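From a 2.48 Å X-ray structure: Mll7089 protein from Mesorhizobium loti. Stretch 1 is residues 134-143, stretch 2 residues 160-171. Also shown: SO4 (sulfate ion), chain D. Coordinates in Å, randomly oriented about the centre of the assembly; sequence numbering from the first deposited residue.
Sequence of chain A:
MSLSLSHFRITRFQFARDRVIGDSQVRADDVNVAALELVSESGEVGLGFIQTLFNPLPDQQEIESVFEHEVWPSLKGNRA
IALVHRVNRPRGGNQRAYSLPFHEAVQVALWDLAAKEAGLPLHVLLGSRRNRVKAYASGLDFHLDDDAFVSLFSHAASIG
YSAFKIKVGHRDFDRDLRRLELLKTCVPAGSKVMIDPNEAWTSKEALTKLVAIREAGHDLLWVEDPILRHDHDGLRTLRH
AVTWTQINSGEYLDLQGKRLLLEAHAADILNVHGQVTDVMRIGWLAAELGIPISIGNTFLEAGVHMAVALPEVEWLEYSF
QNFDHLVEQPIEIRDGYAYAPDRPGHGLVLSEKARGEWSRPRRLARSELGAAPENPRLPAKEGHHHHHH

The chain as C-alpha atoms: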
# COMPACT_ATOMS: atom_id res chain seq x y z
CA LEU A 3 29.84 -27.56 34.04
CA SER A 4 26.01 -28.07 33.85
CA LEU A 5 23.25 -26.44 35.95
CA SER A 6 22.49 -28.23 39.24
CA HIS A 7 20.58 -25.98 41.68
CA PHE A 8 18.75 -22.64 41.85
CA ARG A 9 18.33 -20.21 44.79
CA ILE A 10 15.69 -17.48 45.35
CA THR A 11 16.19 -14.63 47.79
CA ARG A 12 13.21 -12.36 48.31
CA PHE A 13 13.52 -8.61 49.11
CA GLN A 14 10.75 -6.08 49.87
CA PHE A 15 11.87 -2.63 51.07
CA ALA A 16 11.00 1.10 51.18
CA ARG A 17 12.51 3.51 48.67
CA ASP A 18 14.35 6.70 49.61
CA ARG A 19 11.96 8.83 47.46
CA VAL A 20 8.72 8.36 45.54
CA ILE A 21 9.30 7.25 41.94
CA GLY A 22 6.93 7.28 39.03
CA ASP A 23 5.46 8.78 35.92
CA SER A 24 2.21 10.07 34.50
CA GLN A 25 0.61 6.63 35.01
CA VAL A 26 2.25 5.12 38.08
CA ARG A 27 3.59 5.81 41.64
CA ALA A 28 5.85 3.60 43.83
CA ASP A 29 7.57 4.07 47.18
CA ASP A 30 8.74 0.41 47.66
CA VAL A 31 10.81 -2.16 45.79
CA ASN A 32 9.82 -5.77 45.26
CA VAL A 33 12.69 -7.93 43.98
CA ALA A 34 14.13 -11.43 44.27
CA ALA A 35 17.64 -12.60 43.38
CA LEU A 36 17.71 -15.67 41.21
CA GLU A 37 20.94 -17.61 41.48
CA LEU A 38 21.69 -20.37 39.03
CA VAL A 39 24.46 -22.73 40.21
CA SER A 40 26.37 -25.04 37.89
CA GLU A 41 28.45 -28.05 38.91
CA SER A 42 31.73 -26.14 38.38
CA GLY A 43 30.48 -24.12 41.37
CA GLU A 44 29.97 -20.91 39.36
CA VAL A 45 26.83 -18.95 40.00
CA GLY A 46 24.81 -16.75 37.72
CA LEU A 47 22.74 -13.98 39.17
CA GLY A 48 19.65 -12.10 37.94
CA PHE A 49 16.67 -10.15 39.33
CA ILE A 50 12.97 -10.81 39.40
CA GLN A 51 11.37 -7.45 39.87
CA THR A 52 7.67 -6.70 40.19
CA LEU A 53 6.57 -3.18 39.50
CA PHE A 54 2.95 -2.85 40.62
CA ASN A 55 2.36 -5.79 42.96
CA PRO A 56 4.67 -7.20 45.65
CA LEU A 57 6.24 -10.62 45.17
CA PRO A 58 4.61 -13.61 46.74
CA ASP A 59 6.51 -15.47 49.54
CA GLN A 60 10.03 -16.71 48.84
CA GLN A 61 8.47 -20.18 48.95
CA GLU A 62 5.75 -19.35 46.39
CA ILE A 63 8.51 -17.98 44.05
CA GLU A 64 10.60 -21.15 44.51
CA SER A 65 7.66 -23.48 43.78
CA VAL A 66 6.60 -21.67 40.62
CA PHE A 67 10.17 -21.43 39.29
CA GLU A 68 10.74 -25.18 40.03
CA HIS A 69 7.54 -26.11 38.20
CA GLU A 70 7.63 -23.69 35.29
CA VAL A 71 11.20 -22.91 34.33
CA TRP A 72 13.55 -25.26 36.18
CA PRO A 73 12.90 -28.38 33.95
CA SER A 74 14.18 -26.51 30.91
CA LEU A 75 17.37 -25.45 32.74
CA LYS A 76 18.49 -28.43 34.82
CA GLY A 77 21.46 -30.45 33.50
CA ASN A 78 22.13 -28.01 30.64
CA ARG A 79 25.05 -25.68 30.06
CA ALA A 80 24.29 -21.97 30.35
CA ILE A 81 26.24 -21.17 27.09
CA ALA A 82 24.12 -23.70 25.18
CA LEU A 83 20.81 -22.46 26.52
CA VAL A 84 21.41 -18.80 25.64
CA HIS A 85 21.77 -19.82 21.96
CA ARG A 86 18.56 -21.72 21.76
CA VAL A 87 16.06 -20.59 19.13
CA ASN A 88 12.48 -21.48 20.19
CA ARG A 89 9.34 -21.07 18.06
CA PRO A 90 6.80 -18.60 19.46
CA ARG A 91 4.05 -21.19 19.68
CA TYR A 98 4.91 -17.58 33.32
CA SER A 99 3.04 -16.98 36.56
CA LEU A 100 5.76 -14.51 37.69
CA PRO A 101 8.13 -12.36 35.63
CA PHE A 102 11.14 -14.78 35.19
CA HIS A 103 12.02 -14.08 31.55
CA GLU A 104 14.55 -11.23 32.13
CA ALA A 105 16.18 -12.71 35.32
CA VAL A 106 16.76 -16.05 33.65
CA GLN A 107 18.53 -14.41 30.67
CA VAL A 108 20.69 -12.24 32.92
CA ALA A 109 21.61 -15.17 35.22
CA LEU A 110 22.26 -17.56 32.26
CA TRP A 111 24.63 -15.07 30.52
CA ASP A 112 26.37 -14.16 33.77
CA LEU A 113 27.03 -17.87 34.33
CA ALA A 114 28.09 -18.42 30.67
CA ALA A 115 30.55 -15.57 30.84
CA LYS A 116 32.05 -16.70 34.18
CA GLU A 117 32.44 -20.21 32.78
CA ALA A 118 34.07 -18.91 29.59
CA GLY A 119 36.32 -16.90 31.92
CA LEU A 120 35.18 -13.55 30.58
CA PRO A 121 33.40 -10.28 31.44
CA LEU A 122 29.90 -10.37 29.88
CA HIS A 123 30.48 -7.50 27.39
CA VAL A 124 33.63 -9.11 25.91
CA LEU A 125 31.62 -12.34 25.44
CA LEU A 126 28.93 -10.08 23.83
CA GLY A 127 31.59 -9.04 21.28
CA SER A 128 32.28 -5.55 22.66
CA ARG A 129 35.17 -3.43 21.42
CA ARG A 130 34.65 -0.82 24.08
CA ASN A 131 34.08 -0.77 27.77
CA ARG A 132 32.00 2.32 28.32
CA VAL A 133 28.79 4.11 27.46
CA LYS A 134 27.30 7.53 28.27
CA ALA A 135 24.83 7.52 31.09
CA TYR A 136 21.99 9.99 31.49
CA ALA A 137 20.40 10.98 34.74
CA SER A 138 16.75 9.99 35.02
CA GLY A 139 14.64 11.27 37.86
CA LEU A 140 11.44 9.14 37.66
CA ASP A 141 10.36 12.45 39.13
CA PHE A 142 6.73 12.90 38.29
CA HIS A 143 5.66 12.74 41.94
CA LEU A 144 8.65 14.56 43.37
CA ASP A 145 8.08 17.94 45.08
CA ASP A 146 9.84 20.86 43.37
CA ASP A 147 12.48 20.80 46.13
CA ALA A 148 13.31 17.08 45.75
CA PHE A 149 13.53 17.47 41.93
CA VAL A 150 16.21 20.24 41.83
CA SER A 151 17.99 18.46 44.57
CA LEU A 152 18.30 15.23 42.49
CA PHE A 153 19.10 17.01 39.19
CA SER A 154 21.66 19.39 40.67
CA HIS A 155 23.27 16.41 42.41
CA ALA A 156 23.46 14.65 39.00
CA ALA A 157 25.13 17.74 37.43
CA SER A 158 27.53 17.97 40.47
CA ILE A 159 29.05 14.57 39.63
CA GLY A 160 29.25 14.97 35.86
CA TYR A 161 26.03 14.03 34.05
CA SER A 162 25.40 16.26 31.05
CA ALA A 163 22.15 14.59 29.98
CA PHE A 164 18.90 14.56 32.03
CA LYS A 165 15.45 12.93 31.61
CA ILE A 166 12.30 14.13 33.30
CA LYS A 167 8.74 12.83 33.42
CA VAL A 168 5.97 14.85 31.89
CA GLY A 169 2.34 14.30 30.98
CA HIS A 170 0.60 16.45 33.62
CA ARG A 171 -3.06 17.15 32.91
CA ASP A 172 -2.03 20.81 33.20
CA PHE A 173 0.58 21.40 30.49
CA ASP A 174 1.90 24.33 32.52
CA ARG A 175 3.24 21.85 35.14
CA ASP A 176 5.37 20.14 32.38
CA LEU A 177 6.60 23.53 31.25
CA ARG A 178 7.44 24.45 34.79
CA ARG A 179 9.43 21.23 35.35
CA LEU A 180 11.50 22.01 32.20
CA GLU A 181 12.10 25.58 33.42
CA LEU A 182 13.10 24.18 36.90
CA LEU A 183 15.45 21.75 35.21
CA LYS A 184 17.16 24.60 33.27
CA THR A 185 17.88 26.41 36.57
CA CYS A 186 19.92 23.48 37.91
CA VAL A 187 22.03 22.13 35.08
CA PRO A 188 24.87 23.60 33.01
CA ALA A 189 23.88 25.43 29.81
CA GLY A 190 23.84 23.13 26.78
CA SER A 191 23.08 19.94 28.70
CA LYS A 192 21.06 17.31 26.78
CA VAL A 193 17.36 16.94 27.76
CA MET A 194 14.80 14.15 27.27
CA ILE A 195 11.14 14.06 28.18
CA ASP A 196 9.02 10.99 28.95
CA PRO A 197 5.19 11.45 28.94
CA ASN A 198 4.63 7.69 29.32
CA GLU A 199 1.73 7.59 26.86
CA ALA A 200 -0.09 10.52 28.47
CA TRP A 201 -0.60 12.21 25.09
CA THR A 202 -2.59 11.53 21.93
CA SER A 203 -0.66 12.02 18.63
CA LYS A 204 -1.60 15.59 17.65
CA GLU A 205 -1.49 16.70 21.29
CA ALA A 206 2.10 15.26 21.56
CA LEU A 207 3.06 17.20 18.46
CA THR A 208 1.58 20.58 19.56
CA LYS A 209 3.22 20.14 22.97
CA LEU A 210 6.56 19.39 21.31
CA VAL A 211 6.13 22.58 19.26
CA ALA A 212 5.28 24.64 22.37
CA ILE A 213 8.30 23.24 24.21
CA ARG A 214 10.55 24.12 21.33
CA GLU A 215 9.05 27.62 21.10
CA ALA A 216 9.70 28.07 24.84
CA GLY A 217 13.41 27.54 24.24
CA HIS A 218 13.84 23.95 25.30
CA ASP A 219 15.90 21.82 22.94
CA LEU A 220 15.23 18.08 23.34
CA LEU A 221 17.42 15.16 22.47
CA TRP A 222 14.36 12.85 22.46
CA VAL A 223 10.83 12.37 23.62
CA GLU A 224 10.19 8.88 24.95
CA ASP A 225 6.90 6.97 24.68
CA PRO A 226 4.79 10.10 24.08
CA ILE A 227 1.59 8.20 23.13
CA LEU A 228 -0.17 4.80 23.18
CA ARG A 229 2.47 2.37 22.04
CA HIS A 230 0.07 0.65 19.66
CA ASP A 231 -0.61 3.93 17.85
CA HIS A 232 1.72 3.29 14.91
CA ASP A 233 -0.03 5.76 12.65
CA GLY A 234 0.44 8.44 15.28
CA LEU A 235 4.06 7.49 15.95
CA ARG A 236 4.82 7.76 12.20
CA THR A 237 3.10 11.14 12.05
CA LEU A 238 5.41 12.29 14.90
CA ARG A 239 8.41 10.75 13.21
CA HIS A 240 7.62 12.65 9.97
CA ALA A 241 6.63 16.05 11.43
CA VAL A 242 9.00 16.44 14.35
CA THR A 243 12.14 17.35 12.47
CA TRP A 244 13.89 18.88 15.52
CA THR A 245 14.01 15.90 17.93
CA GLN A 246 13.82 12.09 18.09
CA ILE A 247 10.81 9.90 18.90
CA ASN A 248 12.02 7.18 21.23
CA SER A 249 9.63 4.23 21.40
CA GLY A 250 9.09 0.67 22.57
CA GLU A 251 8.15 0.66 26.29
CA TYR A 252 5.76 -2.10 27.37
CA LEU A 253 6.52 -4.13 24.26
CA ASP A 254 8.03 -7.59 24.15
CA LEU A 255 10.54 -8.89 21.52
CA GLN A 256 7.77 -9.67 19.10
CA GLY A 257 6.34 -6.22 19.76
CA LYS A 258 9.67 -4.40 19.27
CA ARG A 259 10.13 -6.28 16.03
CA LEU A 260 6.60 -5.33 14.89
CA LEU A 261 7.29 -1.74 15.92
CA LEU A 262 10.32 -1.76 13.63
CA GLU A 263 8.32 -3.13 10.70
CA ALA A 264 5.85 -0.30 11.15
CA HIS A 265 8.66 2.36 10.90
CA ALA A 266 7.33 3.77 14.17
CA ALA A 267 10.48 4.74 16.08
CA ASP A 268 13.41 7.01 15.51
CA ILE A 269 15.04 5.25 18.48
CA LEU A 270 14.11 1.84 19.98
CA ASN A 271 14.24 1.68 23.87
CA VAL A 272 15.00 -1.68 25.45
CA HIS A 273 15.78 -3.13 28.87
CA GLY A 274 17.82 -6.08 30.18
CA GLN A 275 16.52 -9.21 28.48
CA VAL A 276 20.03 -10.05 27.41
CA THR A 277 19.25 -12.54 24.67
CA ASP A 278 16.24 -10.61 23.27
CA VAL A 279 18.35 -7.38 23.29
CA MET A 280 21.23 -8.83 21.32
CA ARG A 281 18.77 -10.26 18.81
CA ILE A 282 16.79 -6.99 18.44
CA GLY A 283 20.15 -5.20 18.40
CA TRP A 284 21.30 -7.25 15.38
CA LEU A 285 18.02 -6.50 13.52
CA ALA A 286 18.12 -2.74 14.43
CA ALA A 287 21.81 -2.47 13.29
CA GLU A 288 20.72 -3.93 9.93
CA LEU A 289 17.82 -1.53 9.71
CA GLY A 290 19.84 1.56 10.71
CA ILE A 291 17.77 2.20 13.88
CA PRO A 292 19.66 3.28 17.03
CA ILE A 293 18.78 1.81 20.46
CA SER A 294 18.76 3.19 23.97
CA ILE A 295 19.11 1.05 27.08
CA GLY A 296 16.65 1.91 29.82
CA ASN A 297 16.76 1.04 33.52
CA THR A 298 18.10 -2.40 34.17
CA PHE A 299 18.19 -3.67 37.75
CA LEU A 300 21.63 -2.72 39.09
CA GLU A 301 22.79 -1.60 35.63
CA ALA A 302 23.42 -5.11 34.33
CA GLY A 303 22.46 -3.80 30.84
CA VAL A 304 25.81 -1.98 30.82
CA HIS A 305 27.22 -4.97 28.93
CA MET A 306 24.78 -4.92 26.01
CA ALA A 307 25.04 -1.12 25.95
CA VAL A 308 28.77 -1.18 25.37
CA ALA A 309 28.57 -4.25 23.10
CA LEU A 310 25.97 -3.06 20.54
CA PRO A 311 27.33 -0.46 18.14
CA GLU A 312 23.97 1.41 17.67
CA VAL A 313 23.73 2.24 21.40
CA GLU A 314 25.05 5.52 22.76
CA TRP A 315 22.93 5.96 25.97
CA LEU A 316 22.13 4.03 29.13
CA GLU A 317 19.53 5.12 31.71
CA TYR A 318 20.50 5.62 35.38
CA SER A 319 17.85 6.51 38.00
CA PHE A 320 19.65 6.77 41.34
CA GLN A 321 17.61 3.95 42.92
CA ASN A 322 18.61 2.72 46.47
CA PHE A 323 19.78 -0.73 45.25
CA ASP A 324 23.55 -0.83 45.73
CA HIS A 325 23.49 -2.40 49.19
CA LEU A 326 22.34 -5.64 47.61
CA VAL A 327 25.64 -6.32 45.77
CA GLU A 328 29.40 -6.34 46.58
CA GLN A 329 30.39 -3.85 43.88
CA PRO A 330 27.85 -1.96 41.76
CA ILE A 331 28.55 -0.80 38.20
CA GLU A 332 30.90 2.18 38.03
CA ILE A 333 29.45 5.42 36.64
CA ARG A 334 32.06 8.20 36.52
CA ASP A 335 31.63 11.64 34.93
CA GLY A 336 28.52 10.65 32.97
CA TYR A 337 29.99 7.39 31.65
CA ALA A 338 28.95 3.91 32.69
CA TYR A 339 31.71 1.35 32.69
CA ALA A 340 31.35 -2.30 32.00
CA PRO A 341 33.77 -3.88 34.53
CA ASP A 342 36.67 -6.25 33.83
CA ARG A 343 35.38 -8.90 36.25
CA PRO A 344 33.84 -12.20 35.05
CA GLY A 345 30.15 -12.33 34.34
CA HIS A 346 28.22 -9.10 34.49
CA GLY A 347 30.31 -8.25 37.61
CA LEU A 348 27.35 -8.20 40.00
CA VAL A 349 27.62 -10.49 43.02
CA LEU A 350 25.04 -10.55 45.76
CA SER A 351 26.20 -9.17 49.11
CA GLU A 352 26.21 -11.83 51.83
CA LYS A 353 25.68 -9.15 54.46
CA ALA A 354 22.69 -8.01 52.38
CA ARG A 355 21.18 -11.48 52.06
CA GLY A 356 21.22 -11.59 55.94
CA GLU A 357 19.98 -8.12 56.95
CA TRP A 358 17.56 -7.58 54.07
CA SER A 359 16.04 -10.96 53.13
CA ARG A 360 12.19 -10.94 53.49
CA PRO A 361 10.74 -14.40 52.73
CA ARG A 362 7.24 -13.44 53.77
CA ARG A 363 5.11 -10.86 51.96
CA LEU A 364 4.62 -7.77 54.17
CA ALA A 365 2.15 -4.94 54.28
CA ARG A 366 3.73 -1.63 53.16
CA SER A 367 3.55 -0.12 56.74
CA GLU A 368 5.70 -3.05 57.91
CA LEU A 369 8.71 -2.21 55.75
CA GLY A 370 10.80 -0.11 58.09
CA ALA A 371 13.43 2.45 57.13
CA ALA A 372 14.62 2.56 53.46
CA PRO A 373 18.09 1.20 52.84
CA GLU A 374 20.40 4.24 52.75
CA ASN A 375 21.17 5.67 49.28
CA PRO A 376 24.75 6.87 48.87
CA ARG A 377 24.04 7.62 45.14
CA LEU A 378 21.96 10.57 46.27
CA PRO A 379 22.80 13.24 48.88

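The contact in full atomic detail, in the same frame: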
# COMPACT_ATOMS: atom_id res chain seq x y z
N LYS A 134 27.92 6.38 27.59
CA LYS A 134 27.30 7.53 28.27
C LYS A 134 26.07 7.16 29.06
O LYS A 134 25.20 6.37 28.62
CB LYS A 134 26.87 8.55 27.23
CG LYS A 134 28.03 9.06 26.41
CD LYS A 134 27.62 10.23 25.55
CE LYS A 134 27.65 9.84 24.13
NZ LYS A 134 27.51 11.07 23.32
N ALA A 135 25.96 7.78 30.23
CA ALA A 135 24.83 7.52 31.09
C ALA A 135 24.07 8.83 31.24
O ALA A 135 24.67 9.88 31.29
CB ALA A 135 25.34 6.98 32.46
N TYR A 136 22.74 8.78 31.27
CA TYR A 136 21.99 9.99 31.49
C TYR A 136 21.26 9.86 32.80
O TYR A 136 21.01 8.75 33.25
CB TYR A 136 21.04 10.32 30.34
CG TYR A 136 19.95 9.32 30.06
CD1 TYR A 136 18.73 9.45 30.67
CD2 TYR A 136 20.12 8.30 29.15
CE1 TYR A 136 17.69 8.59 30.39
CE2 TYR A 136 19.07 7.40 28.84
CZ TYR A 136 17.87 7.57 29.48
OH TYR A 136 16.80 6.74 29.28
N ALA A 137 20.97 10.99 33.42
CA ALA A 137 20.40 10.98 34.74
C ALA A 137 18.89 11.05 34.56
O ALA A 137 18.41 11.92 33.89
CB ALA A 137 20.90 12.18 35.53
N SER A 138 18.16 10.14 35.20
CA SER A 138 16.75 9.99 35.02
C SER A 138 16.05 10.00 36.37
O SER A 138 16.30 9.18 37.23
CB SER A 138 16.51 8.69 34.28
OG SER A 138 15.15 8.40 34.17
N GLY A 139 15.16 10.94 36.55
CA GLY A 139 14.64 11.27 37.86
C GLY A 139 13.47 10.43 38.29
O GLY A 139 13.29 10.24 39.48
N LEU A 140 12.69 9.89 37.34
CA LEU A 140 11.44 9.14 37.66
C LEU A 140 10.62 10.03 38.60
O LEU A 140 10.08 9.59 39.63
CB LEU A 140 11.76 7.75 38.27
CG LEU A 140 12.84 6.88 37.57
CD1 LEU A 140 13.14 5.56 38.30
CD2 LEU A 140 12.51 6.57 36.07
N ASP A 141 10.57 11.31 38.22
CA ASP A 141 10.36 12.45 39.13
C ASP A 141 8.99 13.01 39.06
O ASP A 141 8.80 14.09 39.52
CB ASP A 141 11.26 13.63 38.73
CG ASP A 141 11.04 14.04 37.25
OD1 ASP A 141 11.64 13.36 36.40
OD2 ASP A 141 10.24 14.98 36.94
N PHE A 142 8.04 12.31 38.48
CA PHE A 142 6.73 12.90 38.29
C PHE A 142 6.06 13.27 39.61
O PHE A 142 5.26 14.20 39.67
CB PHE A 142 5.85 11.92 37.51
CG PHE A 142 4.58 12.52 37.01
CD1 PHE A 142 4.57 13.28 35.81
CD2 PHE A 142 3.40 12.37 37.74
CE1 PHE A 142 3.39 13.87 35.31
CE2 PHE A 142 2.19 12.94 37.27
CZ PHE A 142 2.18 13.71 36.05
N HIS A 143 6.38 12.55 40.68
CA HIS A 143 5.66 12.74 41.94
C HIS A 143 6.47 13.53 42.93
O HIS A 143 5.96 13.95 43.97
CB HIS A 143 5.24 11.40 42.50
CG HIS A 143 4.22 10.72 41.66
ND1 HIS A 143 2.95 11.23 41.49
CD2 HIS A 143 4.28 9.59 40.91
CE1 HIS A 143 2.27 10.44 40.68
NE2 HIS A 143 3.05 9.44 40.32
N GLY A 160 28.75 15.08 37.24
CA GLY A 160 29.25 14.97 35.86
C GLY A 160 28.35 14.44 34.77
O GLY A 160 28.83 14.21 33.65
N TYR A 161 27.07 14.23 35.08
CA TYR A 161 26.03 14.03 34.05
C TYR A 161 25.89 15.29 33.23
O TYR A 161 26.03 16.40 33.76
CB TYR A 161 24.68 13.65 34.69
CG TYR A 161 24.73 12.25 35.31
CD1 TYR A 161 24.37 11.10 34.56
CD2 TYR A 161 25.17 12.07 36.65
CE1 TYR A 161 24.44 9.79 35.13
CE2 TYR A 161 25.24 10.79 37.23
CZ TYR A 161 24.89 9.65 36.46
OH TYR A 161 24.98 8.42 37.06
N SER A 162 25.64 15.13 31.95
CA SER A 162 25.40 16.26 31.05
C SER A 162 24.11 16.02 30.27
O SER A 162 23.71 16.85 29.45
CB SER A 162 26.56 16.44 30.10
OG SER A 162 26.88 15.24 29.41
N ALA A 163 23.45 14.89 30.56
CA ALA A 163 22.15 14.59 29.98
C ALA A 163 21.15 14.14 31.07
O ALA A 163 21.53 13.39 31.99
CB ALA A 163 22.30 13.53 28.88
N PHE A 164 19.90 14.59 30.95
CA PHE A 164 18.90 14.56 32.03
C PHE A 164 17.52 14.23 31.45
O PHE A 164 17.13 14.83 30.46
CB PHE A 164 18.83 15.94 32.73
CG PHE A 164 20.16 16.41 33.26
CD1 PHE A 164 20.63 15.96 34.50
CD2 PHE A 164 21.00 17.22 32.51
CE1 PHE A 164 21.89 16.30 34.97
CE2 PHE A 164 22.32 17.58 33.00
CZ PHE A 164 22.73 17.11 34.21
N LYS A 165 16.80 13.28 32.04
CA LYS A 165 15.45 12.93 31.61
C LYS A 165 14.45 13.15 32.73
O LYS A 165 14.65 12.68 33.84
CB LYS A 165 15.36 11.49 31.14
CG LYS A 165 14.02 11.15 30.48
CD LYS A 165 13.55 9.71 30.80
CE LYS A 165 14.33 8.69 30.06
NZ LYS A 165 13.87 7.27 30.16
N ILE A 166 13.37 13.86 32.39
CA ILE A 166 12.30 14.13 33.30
C ILE A 166 11.00 13.56 32.77
O ILE A 166 10.87 13.31 31.55
CB ILE A 166 12.15 15.64 33.57
CG1 ILE A 166 11.77 16.39 32.30
CG2 ILE A 166 13.48 16.17 34.23
CD1 ILE A 166 11.49 17.86 32.49
N LYS A 167 10.07 13.36 33.70
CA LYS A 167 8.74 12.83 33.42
C LYS A 167 7.79 13.94 33.21
O LYS A 167 7.76 14.85 34.00
CB LYS A 167 8.23 11.97 34.57
CG LYS A 167 9.13 10.79 34.87
CD LYS A 167 9.18 9.77 33.78
CE LYS A 167 9.94 8.52 34.19
NZ LYS A 167 10.25 7.61 33.00
N VAL A 168 6.98 13.84 32.16
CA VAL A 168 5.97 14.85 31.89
C VAL A 168 4.66 14.16 31.68
O VAL A 168 4.55 12.98 31.95
CB VAL A 168 6.34 15.77 30.67
CG1 VAL A 168 7.64 16.57 30.98
CG2 VAL A 168 6.47 14.95 29.40
N GLY A 169 3.65 14.89 31.19
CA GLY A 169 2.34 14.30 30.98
C GLY A 169 1.31 14.74 31.98
O GLY A 169 0.23 14.15 32.02
N HIS A 170 1.62 15.77 32.79
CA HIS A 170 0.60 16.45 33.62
C HIS A 170 -0.62 16.86 32.83
O HIS A 170 -0.49 17.37 31.70
CB HIS A 170 1.17 17.69 34.34
CG HIS A 170 1.97 17.34 35.54
ND1 HIS A 170 1.39 17.08 36.76
CD2 HIS A 170 3.29 17.05 35.67
CE1 HIS A 170 2.32 16.67 37.61
NE2 HIS A 170 3.49 16.65 36.98
N ARG A 171 -1.79 16.63 33.42
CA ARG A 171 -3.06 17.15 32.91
C ARG A 171 -2.98 18.65 32.59
O ARG A 171 -3.56 19.12 31.61
CB ARG A 171 -4.19 16.89 33.91
CG ARG A 171 -5.06 15.67 33.60
CD ARG A 171 -6.08 15.32 34.74
NE ARG A 171 -7.32 16.14 34.72
CZ ARG A 171 -7.51 17.29 35.40
NH1 ARG A 171 -6.56 17.82 36.18
NH2 ARG A 171 -8.68 17.93 35.29
S SO4 D . -1.75 15.01 36.86
O1 SO4 D . -1.36 13.58 36.82
O2 SO4 D . -2.01 15.34 35.45
O3 SO4 D . -2.97 15.30 37.63
O4 SO4 D . -0.67 15.81 37.47
O HOH W 1 25.42 12.43 31.10
O HOH W 2 13.20 9.95 34.45

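Two neighbouring parallel strands, 134-138 and 163-167, form the core of this contact, which continues through the loops that follow them and buries 789 Å² in all. Backbone hydrogen bonds set the register: Ala-137 N donates to Ala-163 O (2.8 Å), Lys-165 N to Ala-137 O (2.8 Å), and, just past the end of the first strand, Gly-139 N to Lys-165 O (3.3 Å). Phe-164 CA adds a CA-H...O contact to Ala-137 O (3.3 Å). Where the strand pairing ends, a side chain takes over the role of a carbonyl: Asp-141, with chi1 in p, brings OD1 to 3.1 Å from Lys-167 N and accepts its hydrogen bond.

Two waters bridge the stretches. Water 1 donates to Ala-135 O and accepts from Ser-162 N; water 2 donates to Ser-138 OG and Lys-165 O and accepts from Leu-140 N.

Apolar packing relies on small residues beside rings. Ala-137 CB lies over one face of the Tyr-161 ring, 4.1 Å from its centroid, and also meets Phe-164 CD1 at 3.9 Å, on the same sheet face as Phe-164. On the sheet face of Ser-138 and Lys-165, the long lysine chain passes Ser-138, CD to OG 4.0 Å, and its NZ reaches Tyr-136 OH in a weak hydrogen bond (3.1 Å). The aliphatic part of Lys-167 packs similarly, its CB 3.8 Å from Phe-142 CB and its CE 3.7 Å from Leu-140 CD2, while its buried NZ is hydrogen-bonded elsewhere in the structure.

At the far end, the Phe-142 and His-170 rings form an offset stack, centroids 3.9 Å apart and planes at 15°. Gly-169 suits a turn where a CB would jam against the preceding carbonyl. A sulfate accepts a very short hydrogen bond from Arg-171 N to O2 (2.4 Å) and a weak one from His-170 ND1 to O4 (2.5 Å).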